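Local structure of putative sulfatase yidJ (Bacteroides fragilis, 2QZU) at residues Y413-V425 with L457-L469. The protein belongs to the sulfatase family and probably hydrolyses sulfate esters, as an arylsulfatase would, with the help of a bound metal ion. Numbering follows the deposited sequence.
Sequences YRGLRTDRYTYAV and LTHTFNRQLKTWL
Phe461 lies between Tyr421 and Tyr423, and the three rings form an aromatic cluster. Phe461 CB sits over one face of the Tyr423 ring, 3.7 Å from the centroid, as a CH-pi contact. The Phe461 and Tyr423 rings are tilted by only 24° but displaced along each other, with little face shared. Toward Tyr421 the Phe461 ring turns its edge, an offset edge-to-face pair with planes at 66°. Leu457 CD2 packs over one face of the Tyr421 ring, 3.8 Å from the centroid, and Arg420 CG lies against the opposite face. Thr418 CG2 meets Phe461 CE1 at 3.6 Å.

Further along the helix, Leu465 packs against Leu416 (CG to CG 4.1 Å) and Val425 (Leu465 CD1 to Val425 CG2 3.7 Å). Leu469 CD2 touches Arg414 CD, while the Arg414 guanidinium forms a salt bridge with Asp474.

Tyr423 has CG anti to its own N (chi1 176°), which sends the ring past Phe461 CB and leaves the hydroxyl beside Asn462. Tyr423 OH is 2.7 Å from Asn462 ND2, but the angle is poor for a hydrogen bond. Instead a water donates a hydrogen bond to Asn462 OD1 (2.9 Å) and also pairs with Tyr423 OH (3.0 Å).

Thr418 OG1 accepts from the N of Arg420 and of Tyr421, an ST turn and ST motif at the turn of hairpin 413-425. The hairpin supplies the two inner strands of a four-stranded antiparallel sheet, and helix 457-469 packs on one face of it. With no direct hydrogen bond between the segments, aromatic and aliphatic packing dominates, and the water-bridged pair adds a polar link.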
ATOM      1  N   TYR A 413       8.906  26.779  12.227  1.00  7.50           N
ATOM      2  CA  TYR A 413       7.951  27.839  11.937  1.00  6.13           C
ATOM      3  C   TYR A 413       7.171  28.251  13.169  1.00  2.70           C
ATOM      4  O   TYR A 413       6.913  27.438  14.054  1.00  6.87           O
ATOM      5  CB  TYR A 413       6.892  27.362  10.938  1.00  5.51           C
ATOM      6  CG  TYR A 413       7.302  27.226   9.499  1.00 12.59           C
ATOM      7  CD1 TYR A 413       7.366  28.341   8.660  1.00 11.12           C
ATOM      8  CD2 TYR A 413       7.558  25.971   8.950  1.00  9.98           C
ATOM      9  CE1 TYR A 413       7.667  28.203   7.304  1.00  9.75           C
ATOM     10  CE2 TYR A 413       7.864  25.823   7.603  1.00 17.47           C
ATOM     11  CZ  TYR A 413       7.915  26.942   6.785  1.00 15.81           C
ATOM     12  OH  TYR A 413       8.218  26.793   5.448  1.00 14.64           O
ATOM     13  N   ARG A 414       6.779  29.518  13.201  1.00  5.58           N
ATOM     14  CA  ARG A 414       5.900  30.034  14.246  1.00  5.33           C
ATOM     15  C   ARG A 414       5.000  30.991  13.480  1.00  9.49           C
ATOM     16  O   ARG A 414       5.462  31.715  12.595  1.00  8.85           O
ATOM     17  CB  ARG A 414       6.657  30.775  15.350  1.00  2.17           C
ATOM     18  CG  ARG A 414       7.514  29.873  16.214  1.00  2.50           C
ATOM     19  CD  ARG A 414       6.703  28.838  16.999  1.00  5.27           C
ATOM     20  NE  ARG A 414       7.566  28.149  17.954  1.00  5.84           N
ATOM     21  CZ  ARG A 414       8.504  27.267  17.621  1.00  8.60           C
ATOM     22  NH1 ARG A 414       8.698  26.945  16.348  1.00  6.33           N
ATOM     23  NH2 ARG A 414       9.283  26.741  18.558  1.00  6.32           N
ATOM     24  N   GLY A 415       3.712  30.979  13.788  1.00  6.13           N
ATOM     25  CA  GLY A 415       2.818  31.866  13.072  1.00  4.96           C
ATOM     26  C   GLY A 415       1.552  32.194  13.824  1.00  5.39           C
ATOM     27  O   GLY A 415       1.365  31.787  14.969  1.00  5.88           O
ATOM     28  N   LEU A 416       0.683  32.943  13.159  1.00  6.74           N
ATOM     29  CA  LEU A 416      -0.591  33.349  13.724  1.00  7.57           C
ATOM     30  C   LEU A 416      -1.669  33.265  12.650  1.00  9.71           C
ATOM     31  O   LEU A 416      -1.398  33.491  11.472  1.00  9.42           O
ATOM     32  CB  LEU A 416      -0.507  34.790  14.235  1.00  8.27           C
ATOM     33  CG  LEU A 416       0.462  35.133  15.365  1.00 16.69           C
ATOM     34  CD1 LEU A 416       0.518  36.650  15.528  1.00 19.44           C
ATOM     35  CD2 LEU A 416       0.018  34.464  16.656  1.00 16.43           C
ATOM     36  N   ARG A 417      -2.885  32.929  13.061  1.00  9.37           N
ATOM     37  CA  ARG A 417      -4.010  32.854  12.138  1.00 11.00           C
ATOM     38  C   ARG A 417      -5.106  33.750  12.692  1.00  8.10           C
ATOM     39  O   ARG A 417      -5.648  33.481  13.765  1.00 10.37           O
ATOM     40  CB  ARG A 417      -4.535  31.412  12.013  1.00  7.95           C
ATOM     41  CG  ARG A 417      -5.708  31.253  11.020  1.00  8.69           C
ATOM     42  CD  ARG A 417      -6.179  29.798  10.936  1.00 11.34           C
ATOM     43  NE  ARG A 417      -7.257  29.593   9.965  1.00  9.17           N
ATOM     44  CZ  ARG A 417      -8.512  30.006  10.127  1.00 15.47           C
ATOM     45  NH1 ARG A 417      -8.868  30.653  11.226  1.00 13.09           N
ATOM     46  NH2 ARG A 417      -9.418  29.760   9.188  1.00 11.29           N
ATOM     47  N   THR A 418      -5.407  34.838  11.989  1.00  8.23           N
ATOM     48  CA  THR A 418      -6.473  35.730  12.429  1.00  8.51           C
ATOM     49  C   THR A 418      -7.681  35.372  11.571  1.00 10.57           C
ATOM     50  O   THR A 418      -7.576  34.530  10.675  1.00  9.07           O
ATOM     51  CB  THR A 418      -6.131  37.218  12.201  1.00 10.10           C
ATOM     52  OG1 THR A 418      -6.333  37.551  10.823  1.00 10.84           O
ATOM     53  CG2 THR A 418      -4.685  37.500  12.584  1.00  8.15           C
ATOM     54  N   ASP A 419      -8.820  36.005  11.831  1.00 13.93           N
ATOM     55  CA  ASP A 419     -10.016  35.712  11.054  1.00 14.34           C
ATOM     56  C   ASP A 419      -9.865  36.071   9.580  1.00 12.26           C
ATOM     57  O   ASP A 419     -10.726  35.737   8.770  1.00 15.08           O
ATOM     58  CB  ASP A 419     -11.240  36.432  11.636  1.00 12.99           C
ATOM     59  CG  ASP A 419     -11.016  37.920  11.816  1.00 24.79           C
ATOM     60  OD1 ASP A 419     -10.286  38.525  11.002  1.00 26.51           O
ATOM     61  OD2 ASP A 419     -11.586  38.487  12.771  1.00 27.41           O
ATOM     62  N   ARG A 420      -8.769  36.740   9.229  1.00 11.73           N
ATOM     63  CA  ARG A 420      -8.540  37.130   7.839  1.00 12.05           C
ATOM     64  C   ARG A 420      -7.175  36.736   7.284  1.00 11.29           C
ATOM     65  O   ARG A 420      -7.066  36.335   6.121  1.00 11.12           O
ATOM     66  CB  ARG A 420      -8.708  38.645   7.679  1.00 14.47           C
ATOM     67  CG  ARG A 420      -8.395  39.140   6.272  1.00 14.55           C
ATOM     68  CD  ARG A 420      -8.532  40.650   6.147  1.00 17.15           C
ATOM     69  NE  ARG A 420      -8.273  41.093   4.780  1.00 22.87           N
ATOM     70  CZ  ARG A 420      -8.249  42.365   4.393  1.00 32.10           C
ATOM     71  NH1 ARG A 420      -8.467  43.336   5.271  1.00 28.33           N
ATOM     72  NH2 ARG A 420      -8.006  42.667   3.126  1.00 30.78           N
ATOM     73  N   TYR A 421      -6.140  36.847   8.112  1.00  8.05           N
ATOM     74  CA  TYR A 421      -4.774  36.546   7.689  1.00  7.86           C
ATOM     75  C   TYR A 421      -4.118  35.323   8.323  1.00  6.32           C
ATOM     76  O   TYR A 421      -4.434  34.937   9.444  1.00  7.33           O
ATOM     77  CB  TYR A 421      -3.861  37.739   8.004  1.00  6.04           C
ATOM     78  CG  TYR A 421      -4.222  39.041   7.324  1.00 12.15           C
ATOM     79  CD1 TYR A 421      -3.881  39.272   5.993  1.00  9.84           C
ATOM     80  CD2 TYR A 421      -4.898  40.046   8.019  1.00 11.77           C
ATOM     81  CE1 TYR A 421      -4.202  40.477   5.366  1.00  9.23           C
ATOM     82  CE2 TYR A 421      -5.224  41.253   7.402  1.00 16.27           C
ATOM     83  CZ  TYR A 421      -4.873  41.458   6.077  1.00 16.80           C
ATOM     84  OH  TYR A 421      -5.196  42.648   5.462  1.00 15.06           O
ATOM     85  N   THR A 422      -3.192  34.721   7.582  1.00  5.31           N
ATOM     86  CA  THR A 422      -2.396  33.616   8.098  1.00  7.34           C
ATOM     87  C   THR A 422      -0.971  34.129   7.911  1.00  7.39           C
ATOM     88  O   THR A 422      -0.541  34.391   6.785  1.00  7.90           O
ATOM     89  CB  THR A 422      -2.593  32.308   7.309  1.00  9.55           C
ATOM     90  OG1 THR A 422      -3.927  31.828   7.512  1.00 10.77           O
ATOM     91  CG2 THR A 422      -1.610  31.241   7.795  1.00 10.34           C
ATOM     92  N   TYR A 423      -0.264  34.307   9.022  1.00  8.84           N
ATOM     93  CA  TYR A 423       1.104  34.817   9.009  1.00  8.22           C
ATOM     94  C   TYR A 423       2.042  33.790   9.618  1.00  6.93           C
ATOM     95  O   TYR A 423       1.708  33.150  10.613  1.00  9.09           O
ATOM     96  CB  TYR A 423       1.176  36.115   9.823  1.00 13.89           C
ATOM     97  CG  TYR A 423       2.564  36.700   9.972  1.00 10.59           C
ATOM     98  CD1 TYR A 423       3.177  37.372   8.916  1.00 10.86           C
ATOM     99  CD2 TYR A 423       3.264  36.581  11.174  1.00  7.99           C
ATOM    100  CE1 TYR A 423       4.452  37.915   9.054  1.00 13.02           C
ATOM    101  CE2 TYR A 423       4.541  37.121  11.321  1.00 12.59           C
ATOM    102  CZ  TYR A 423       5.126  37.786  10.255  1.00 17.12           C
ATOM    103  OH  TYR A 423       6.385  38.318  10.389  1.00 24.19           O
ATOM    104  N   ALA A 424       3.213  33.623   9.017  1.00  8.63           N
ATOM    105  CA  ALA A 424       4.183  32.680   9.547  1.00 10.07           C
ATOM    106  C   ALA A 424       5.601  33.104   9.210  1.00  9.21           C
ATOM    107  O   ALA A 424       5.851  33.710   8.167  1.00  9.93           O
ATOM    108  CB  ALA A 424       3.917  31.293   8.996  1.00  8.80           C
ATOM    109  N   VAL A 425       6.523  32.801  10.115  1.00 10.29           N
ATOM    110  CA  VAL A 425       7.928  33.104   9.893  1.00  9.17           C
ATOM    111  C   VAL A 425       8.696  31.809  10.084  1.00  5.37           C
ATOM    112  O   VAL A 425       8.311  30.956  10.891  1.00  7.85           O
ATOM    113  CB  VAL A 425       8.480  34.170  10.881  1.00 12.06           C
ATOM    114  CG1 VAL A 425       7.704  35.471  10.733  1.00 16.83           C
ATOM    115  CG2 VAL A 425       8.420  33.660  12.314  1.00 10.39           C
ATOM    116  N   LEU A 457       1.930  45.705   7.669  1.00 21.76           N
ATOM    117  CA  LEU A 457       1.149  44.632   8.265  1.00 20.84           C
ATOM    118  C   LEU A 457       2.062  43.559   8.855  1.00 20.41           C
ATOM    119  O   LEU A 457       1.831  43.072   9.964  1.00 19.37           O
ATOM    120  CB  LEU A 457       0.234  44.028   7.199  1.00 23.29           C
ATOM    121  CG  LEU A 457      -0.826  43.021   7.633  1.00 23.56           C
ATOM    122  CD1 LEU A 457      -1.784  43.663   8.626  1.00 30.40           C
ATOM    123  CD2 LEU A 457      -1.579  42.537   6.405  1.00 28.48           C
ATOM    124  N   THR A 458       3.105  43.204   8.113  1.00 18.07           N
ATOM    125  CA  THR A 458       4.058  42.195   8.555  1.00 19.32           C
ATOM    126  C   THR A 458       4.732  42.618   9.861  1.00 14.93           C
ATOM    127  O   THR A 458       4.971  41.796  10.744  1.00 13.50           O
ATOM    128  CB  THR A 458       5.136  41.949   7.477  1.00 16.25           C
ATOM    129  OG1 THR A 458       4.505  41.544   6.256  1.00 22.63           O
ATOM    130  CG2 THR A 458       6.095  40.859   7.919  1.00 27.96           C
ATOM    131  N   HIS A 459       5.036  43.906   9.980  1.00 16.20           N
ATOM    132  CA  HIS A 459       5.670  44.421  11.186  1.00 19.23           C
ATOM    133  C   HIS A 459       4.721  44.292  12.378  1.00 21.75           C
ATOM    134  O   HIS A 459       5.147  43.989  13.495  1.00 18.95           O
ATOM    135  CB  HIS A 459       6.076  45.884  10.982  1.00 21.89           C
ATOM    136  CG  HIS A 459       6.543  46.563  12.233  1.00 26.92           C
ATOM    137  ND1 HIS A 459       5.672  47.092  13.162  1.00 29.66           N
ATOM    138  CD2 HIS A 459       7.788  46.787  12.714  1.00 28.79           C
ATOM    139  CE1 HIS A 459       6.361  47.612  14.161  1.00 34.52           C
ATOM    140  NE2 HIS A 459       7.648  47.442  13.915  1.00 35.26           N
ATOM    141  N   THR A 460       3.436  44.517  12.132  1.00 21.74           N
ATOM    142  CA  THR A 460       2.430  44.421  13.182  1.00 22.03           C
ATOM    143  C   THR A 460       2.311  42.978  13.668  1.00 20.73           C
ATOM    144  O   THR A 460       2.296  42.718  14.873  1.00 18.92           O
ATOM    145  CB  THR A 460       1.053  44.890  12.678  1.00 21.82           C
ATOM    146  OG1 THR A 460       1.156  46.230  12.177  1.00 25.09           O
ATOM    147  CG2 THR A 460       0.035  44.855  13.808  1.00 22.71           C
ATOM    148  N   PHE A 461       2.224  42.039  12.730  1.00 18.45           N
ATOM    149  CA  PHE A 461       2.118  40.632  13.095  1.00 16.92           C
ATOM    150  C   PHE A 461       3.401  40.166  13.777  1.00 13.60           C
ATOM    151  O   PHE A 461       3.369  39.307  14.652  1.00 12.32           O
ATOM    152  CB  PHE A 461       1.832  39.771  11.859  1.00 14.44           C
ATOM    153  CG  PHE A 461       0.408  39.854  11.370  1.00 15.70           C
ATOM    154  CD1 PHE A 461      -0.656  39.665  12.247  1.00 19.01           C
ATOM    155  CD2 PHE A 461       0.132  40.090  10.027  1.00 12.61           C
ATOM    156  CE1 PHE A 461      -1.978  39.704  11.794  1.00 21.51           C
ATOM    157  CE2 PHE A 461      -1.185  40.131   9.561  1.00 16.33           C
ATOM    158  CZ  PHE A 461      -2.240  39.939  10.448  1.00 18.37           C
ATOM    159  N   ASN A 462       4.531  40.748  13.382  1.00 16.13           N
ATOM    160  CA  ASN A 462       5.818  40.388  13.970  1.00 14.94           C
ATOM    161  C   ASN A 462       5.845  40.650  15.479  1.00 15.31           C
ATOM    162  O   ASN A 462       6.245  39.784  16.252  1.00 13.00           O
ATOM    163  CB  ASN A 462       6.950  41.166  13.290  1.00 18.51           C
ATOM    164  CG  ASN A 462       7.949  40.258  12.591  1.00 26.63           C
ATOM    165  OD1 ASN A 462       8.928  40.729  12.010  1.00 36.36           O
ATOM    166  ND2 ASN A 462       7.708  38.952  12.643  1.00 20.09           N
ATOM    167  N   ARG A 463       5.431  41.839  15.906  1.00 13.14           N
ATOM    168  CA  ARG A 463       5.432  42.130  17.334  1.00 16.14           C
ATOM    169  C   ARG A 463       4.375  41.282  18.033  1.00 12.28           C
ATOM    170  O   ARG A 463       4.581  40.823  19.153  1.00 10.52           O
ATOM    171  CB  ARG A 463       5.176  43.618  17.607  1.00 20.65           C
ATOM    172  CG  ARG A 463       3.838  44.153  17.139  1.00 30.09           C
ATOM    173  CD  ARG A 463       3.572  45.515  17.775  1.00 55.96           C
ATOM    174  NE  ARG A 463       2.399  46.186  17.219  1.00 59.10           N
ATOM    175  CZ  ARG A 463       2.347  46.711  15.999  1.00 65.39           C
ATOM    176  NH1 ARG A 463       3.405  46.643  15.202  1.00 67.18           N
ATOM    177  NH2 ARG A 463       1.240  47.307  15.577  1.00 67.33           N
ATOM    178  N   GLN A 464       3.253  41.064  17.356  1.00 12.33           N
ATOM    179  CA  GLN A 464       2.172  40.266  17.921  1.00  9.37           C
ATOM    180  C   GLN A 464       2.646  38.825  18.143  1.00 11.46           C
ATOM    181  O   GLN A 464       2.339  38.217  19.167  1.00 10.82           O
ATOM    182  CB  GLN A 464       0.952  40.297  16.993  1.00  8.37           C
ATOM    183  CG  GLN A 464      -0.285  39.602  17.556  1.00 20.20           C
ATOM    184  CD  GLN A 464      -1.493  39.690  16.634  1.00 17.19           C
ATOM    185  OE1 GLN A 464      -2.526  39.069  16.891  1.00 27.19           O
ATOM    186  NE2 GLN A 464      -1.372  40.466  15.560  1.00 24.49           N
ATOM    187  N   LEU A 465       3.412  38.293  17.193  1.00 10.69           N
ATOM    188  CA  LEU A 465       3.925  36.924  17.297  1.00 10.45           C
ATOM    189  C   LEU A 465       4.942  36.849  18.434  1.00  9.56           C
ATOM    190  O   LEU A 465       4.918  35.924  19.246  1.00 12.53           O
ATOM    191  CB  LEU A 465       4.611  36.507  15.990  1.00 14.26           C
ATOM    192  CG  LEU A 465       4.520  35.052  15.509  1.00 15.10           C
ATOM    193  CD1 LEU A 465       5.748  34.739  14.677  1.00  9.09           C
ATOM    194  CD2 LEU A 465       4.411  34.082  16.668  1.00 12.69           C
ATOM    195  N   LYS A 466       5.841  37.828  18.480  1.00 10.69           N
ATOM    196  CA  LYS A 466       6.864  37.863  19.517  1.00  9.48           C
ATOM    197  C   LYS A 466       6.219  37.879  20.901  1.00  8.00           C
ATOM    198  O   LYS A 466       6.643  37.153  21.803  1.00 13.49           O
ATOM    199  CB  LYS A 466       7.759  39.092  19.336  1.00 11.00           C
ATOM    200  CG  LYS A 466       9.004  39.085  20.212  1.00 10.96           C
ATOM    201  CD  LYS A 466       9.871  40.303  19.928  1.00 18.02           C
ATOM    202  CE  LYS A 466      11.062  40.381  20.869  1.00 18.03           C
ATOM    203  NZ  LYS A 466      12.033  39.270  20.675  1.00 26.11           N
ATOM    204  N   THR A 467       5.190  38.705  21.064  1.00 12.75           N
ATOM    205  CA  THR A 467       4.487  38.801  22.340  1.00 16.48           C
ATOM    206  C   THR A 467       3.873  37.449  22.701  1.00 15.71           C
ATOM    207  O   THR A 467       3.913  37.032  23.861  1.00 16.02           O
ATOM    208  CB  THR A 467       3.373  39.869  22.282  1.00 18.02           C
ATOM    209  OG1 THR A 467       3.953  41.147  21.990  1.00 18.46           O
ATOM    210  CG2 THR A 467       2.635  39.945  23.610  1.00 18.04           C
ATOM    211  N   TRP A 468       3.315  36.771  21.701  1.00 13.20           N
ATOM    212  CA  TRP A 468       2.706  35.459  21.901  1.00 11.76           C
ATOM    213  C   TRP A 468       3.746  34.431  22.336  1.00 10.99           C
ATOM    214  O   TRP A 468       3.524  33.663  23.272  1.00 12.06           O
ATOM    215  CB  TRP A 468       2.023  34.975  20.611  1.00 11.18           C
ATOM    216  CG  TRP A 468       1.598  33.532  20.680  1.00  6.43           C
ATOM    217  CD1 TRP A 468       2.271  32.451  20.189  1.00  9.68           C
ATOM    218  CD2 TRP A 468       0.451  33.014  21.361  1.00  6.98           C
ATOM    219  NE1 TRP A 468       1.617  31.289  20.526  1.00  5.39           N
ATOM    220  CE2 TRP A 468       0.496  31.605  21.245  1.00  7.64           C
ATOM    221  CE3 TRP A 468      -0.610  33.603  22.060  1.00 15.80           C
ATOM    222  CZ2 TRP A 468      -0.482  30.777  21.803  1.00 14.66           C
ATOM    223  CZ3 TRP A 468      -1.584  32.776  22.618  1.00 15.92           C
ATOM    224  CH2 TRP A 468      -1.511  31.380  22.484  1.00 13.92           C
ATOM    225  N   LEU A 469       4.885  34.417  21.651  1.00  9.92           N
ATOM    226  CA  LEU A 469       5.928  33.465  21.987  1.00  9.14           C
ATOM    227  C   LEU A 469       6.507  33.730  23.380  1.00  7.97           C
ATOM    228  O   LEU A 469       6.853  32.793  24.099  1.00  9.78           O
ATOM    229  CB  LEU A 469       7.016  33.488  20.907  1.00  5.48           C
ATOM    230  CG  LEU A 469       6.487  33.080  19.518  1.00  7.91           C
ATOM    231  CD1 LEU A 469       7.544  33.330  18.452  1.00  9.71           C
ATOM    232  CD2 LEU A 469       6.085  31.604  19.531  1.00  5.68           C
TER
HETATM  233  O   HOH W   1       8.655  39.870   9.243  1.00 23.98           O